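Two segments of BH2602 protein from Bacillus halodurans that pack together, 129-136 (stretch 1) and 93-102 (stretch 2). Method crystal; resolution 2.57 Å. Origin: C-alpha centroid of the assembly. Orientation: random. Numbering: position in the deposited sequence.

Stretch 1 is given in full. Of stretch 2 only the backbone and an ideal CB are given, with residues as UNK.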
# COMPACT_ATOMS: atom_id res chain seq x y z
N VAL A 129 16.06 -6.41 0.96
CA VAL A 129 16.03 -7.39 2.06
C VAL A 129 14.63 -7.60 2.58
O VAL A 129 13.98 -6.65 3.02
CB VAL A 129 16.93 -6.94 3.25
CG1 VAL A 129 17.00 -8.08 4.32
CG2 VAL A 129 18.31 -6.57 2.74
N ALA A 130 14.18 -8.85 2.55
CA ALA A 130 12.83 -9.19 2.98
C ALA A 130 12.78 -10.11 4.21
O ALA A 130 13.67 -10.93 4.41
CB ALA A 130 12.07 -9.86 1.78
N SER A 131 11.71 -9.96 5.00
CA SER A 131 11.48 -10.80 6.19
C SER A 131 9.98 -11.10 6.41
O SER A 131 9.11 -10.25 6.22
CB SER A 131 12.06 -10.14 7.47
OG SER A 131 11.32 -9.03 7.91
N ILE A 132 9.67 -12.33 6.79
CA ILE A 132 8.30 -12.72 7.03
C ILE A 132 7.75 -11.97 8.26
O ILE A 132 8.43 -11.83 9.29
CB ILE A 132 8.19 -14.22 7.26
CG1 ILE A 132 8.70 -14.97 6.03
CG2 ILE A 132 6.75 -14.60 7.58
CD1 ILE A 132 8.54 -16.45 6.12
N VAL A 133 6.51 -11.48 8.13
CA VAL A 133 5.88 -10.73 9.19
C VAL A 133 4.80 -11.59 9.78
O VAL A 133 4.40 -11.42 10.93
CB VAL A 133 5.26 -9.44 8.62
CG1 VAL A 133 4.56 -8.65 9.73
CG2 VAL A 133 6.35 -8.61 7.93
N HIS A 134 4.34 -12.53 8.97
CA HIS A 134 3.29 -13.45 9.37
C HIS A 134 3.26 -14.62 8.40
O HIS A 134 3.50 -14.44 7.19
CB HIS A 134 1.93 -12.74 9.35
CG HIS A 134 0.79 -13.63 9.73
ND1 HIS A 134 0.74 -14.31 10.93
CD2 HIS A 134 -0.35 -13.96 9.07
CE1 HIS A 134 -0.37 -15.01 11.00
NE2 HIS A 134 -1.06 -14.82 9.88
N GLN A 135 2.96 -15.81 8.92
CA GLN A 135 2.90 -17.01 8.11
C GLN A 135 1.63 -17.82 8.35
O GLN A 135 1.62 -18.75 9.16
CB GLN A 135 4.12 -17.90 8.38
CG GLN A 135 4.32 -19.00 7.36
CD GLN A 135 5.69 -19.66 7.48
OE1 GLN A 135 6.70 -19.00 7.70
NE2 GLN A 135 5.72 -20.98 7.31
N GLY A 136 0.55 -17.45 7.65
CA GLY A 136 -0.69 -18.20 7.77
C GLY A 136 -0.67 -19.32 6.75
O GLY A 136 0.32 -19.49 6.02
N UNK A 93 12.54 -10.34 -3.93
CA UNK A 93 13.08 -10.71 -2.62
C UNK A 93 11.96 -11.35 -1.78
O UNK A 93 12.09 -12.49 -1.31
CB UNK A 93 13.67 -9.49 -1.91
N UNK A 94 10.85 -10.62 -1.61
CA UNK A 94 9.74 -11.11 -0.82
C UNK A 94 9.19 -12.44 -1.31
O UNK A 94 8.66 -13.25 -0.52
CB UNK A 94 8.62 -10.07 -0.81
N UNK A 95 9.31 -12.66 -2.61
CA UNK A 95 8.82 -13.90 -3.18
C UNK A 95 9.70 -15.06 -2.76
O UNK A 95 9.25 -15.99 -2.10
CB UNK A 95 8.75 -13.80 -4.71
N UNK A 96 10.97 -15.00 -3.15
CA UNK A 96 11.88 -16.06 -2.82
C UNK A 96 11.83 -16.35 -1.32
O UNK A 96 11.91 -17.51 -0.91
CB UNK A 96 13.30 -15.70 -3.26
N UNK A 97 11.68 -15.30 -0.51
CA UNK A 97 11.53 -15.43 0.95
C UNK A 97 10.35 -16.36 1.21
O UNK A 97 10.51 -17.46 1.74
CB UNK A 97 11.32 -14.07 1.62
N UNK A 98 9.15 -15.93 0.81
CA UNK A 98 7.95 -16.75 0.98
C UNK A 98 8.15 -18.20 0.53
O UNK A 98 7.88 -19.16 1.27
CB UNK A 98 6.79 -16.13 0.20
N UNK A 99 8.63 -18.37 -0.69
CA UNK A 99 8.80 -19.70 -1.24
C UNK A 99 9.81 -20.61 -0.55
O UNK A 99 9.72 -21.83 -0.65
CB UNK A 99 9.20 -19.56 -2.71
N UNK A 100 10.76 -20.02 0.17
CA UNK A 100 11.73 -20.84 0.87
C UNK A 100 11.15 -21.39 2.18
O UNK A 100 11.63 -22.40 2.71
CB UNK A 100 13.00 -20.03 1.15
N UNK A 101 10.09 -20.74 2.67
CA UNK A 101 9.43 -21.13 3.91
C UNK A 101 8.17 -21.95 3.63
O UNK A 101 7.32 -22.10 4.52
CB UNK A 101 9.08 -19.89 4.74
N UNK A 102 8.06 -22.48 2.42
CA UNK A 102 6.89 -23.26 2.04
C UNK A 102 7.22 -24.68 1.63
O UNK A 102 8.25 -24.94 0.99
CB UNK A 102 6.15 -22.56 0.89

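Position 93 lies in a helix, with phi/psi of -60/-55°. Its CA-to-CB bond points toward the strand, and the ideal CB is already 4.0 Å from Ala 130 CB. A small apolar side chain such as alanine suits this close approach. The residue is Ala 93, which packs its methyl group on that of Ala 130, CB to CB.

Position 94 points sideways. Its ideal CB is 4.3 Å from Ala 130 CB. The methyl group offers an apolar surface but no polar partner. Several aliphatic side chains would suit, provided they run on past the alanine. The residue is Met 94, present as selenomethionine. Its CG lies 3.9 Å from Ala 130 CB.

Position 95 points away from the strand and leaves the choice open. Gly 95 adds no side chain. Position 96 is out of reach, so stretch 1 sets no preference there; the residue is Gln 96.

Position 97, one helical turn after 93, points toward the strand again. The ideal CB is 4.3 Å from Ala 130 CB and 5.2 Å from Ile 132 CG1. There is more room than at 93, and the neighbours are largely apolar. A longer, flexible apolar side chain would fit; leucine or methionine are both plausible. The residue is Met 97, also selenomethionine. Its CG packs 3.8 Å from Ile 132 CG1. Its SE lies over the strand backbone, 3.5 Å from Ala 130 O and 4.2 Å from Ser 131 CA.

Position 98 points sideways, and its ideal CB has nothing of stretch 1 within 5.5 Å. Many residues would do. Val 98 makes no contact here. Positions 99 and 100 are out of reach, which permits polar or charged residues. They are Asn 99, whose ND2 makes a weak hydrogen bond to Gly 95 O at 3.2 Å, and Arg 100.

Position 101 is the first to leave helical phi/psi, at -99/17°, and points toward stretch 1. Its ideal CB is 3.7 Å from Ile 132 CD1 and 3.9 Å from Gln 135 OE1. This mixed setting suits a side chain with an aliphatic stem and perhaps a polar end. The residue is Gln 101. Its CG approaches Ile 132 CD1 to 3.3 Å, while its backbone O is 3.4 Å from Gln 135 NE2.

Position 102 points sideways with no close neighbour at its ideal CB. Stretch 1 sets no demand there, and many side chains would do. The residue is Leu 102, whose end comes nearer without making contact.

Stretch 2, residues 93-102: AMGQMVNRQL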
# COMPACT_ATOMS: atom_id res chain seq x y z
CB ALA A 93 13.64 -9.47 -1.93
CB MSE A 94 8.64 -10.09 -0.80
CG MSE A 94 9.13 -8.72 -0.44
SE MSE A 94 7.71 -7.44 -0.51
CE MSE A 94 7.61 -7.01 1.37
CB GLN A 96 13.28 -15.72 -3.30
CG GLN A 96 13.35 -15.61 -4.83
CD GLN A 96 14.75 -15.80 -5.38
OE1 GLN A 96 15.71 -15.21 -4.89
NE2 GLN A 96 14.88 -16.61 -6.42
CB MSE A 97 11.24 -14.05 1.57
CG MSE A 97 10.99 -14.04 3.10
SE MSE A 97 12.58 -14.29 4.22
CE MSE A 97 12.68 -16.24 4.19
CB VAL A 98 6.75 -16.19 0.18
CG1 VAL A 98 5.49 -17.01 0.48
CG2 VAL A 98 6.51 -14.75 0.52
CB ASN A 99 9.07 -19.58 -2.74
CG ASN A 99 7.82 -19.18 -3.50
OD1 ASN A 99 6.84 -19.91 -3.51
ND2 ASN A 99 7.84 -18.00 -4.11
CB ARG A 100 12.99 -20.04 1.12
CG ARG A 100 14.07 -20.31 0.07
CD ARG A 100 15.41 -20.65 0.72
NE ARG A 100 15.32 -21.73 1.72
CZ ARG A 100 14.88 -21.59 2.97
NH1 ARG A 100 14.46 -20.40 3.40
NH2 ARG A 100 14.85 -22.63 3.79
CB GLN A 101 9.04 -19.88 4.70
CG GLN A 101 10.23 -19.15 5.30
CD GLN A 101 10.87 -19.95 6.39
OE1 GLN A 101 10.29 -20.12 7.46
NE2 GLN A 101 12.08 -20.46 6.14
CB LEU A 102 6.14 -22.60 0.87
CG LEU A 102 5.41 -21.26 1.01
CD1 LEU A 102 4.58 -21.02 -0.26
CD2 LEU A 102 4.51 -21.27 2.21
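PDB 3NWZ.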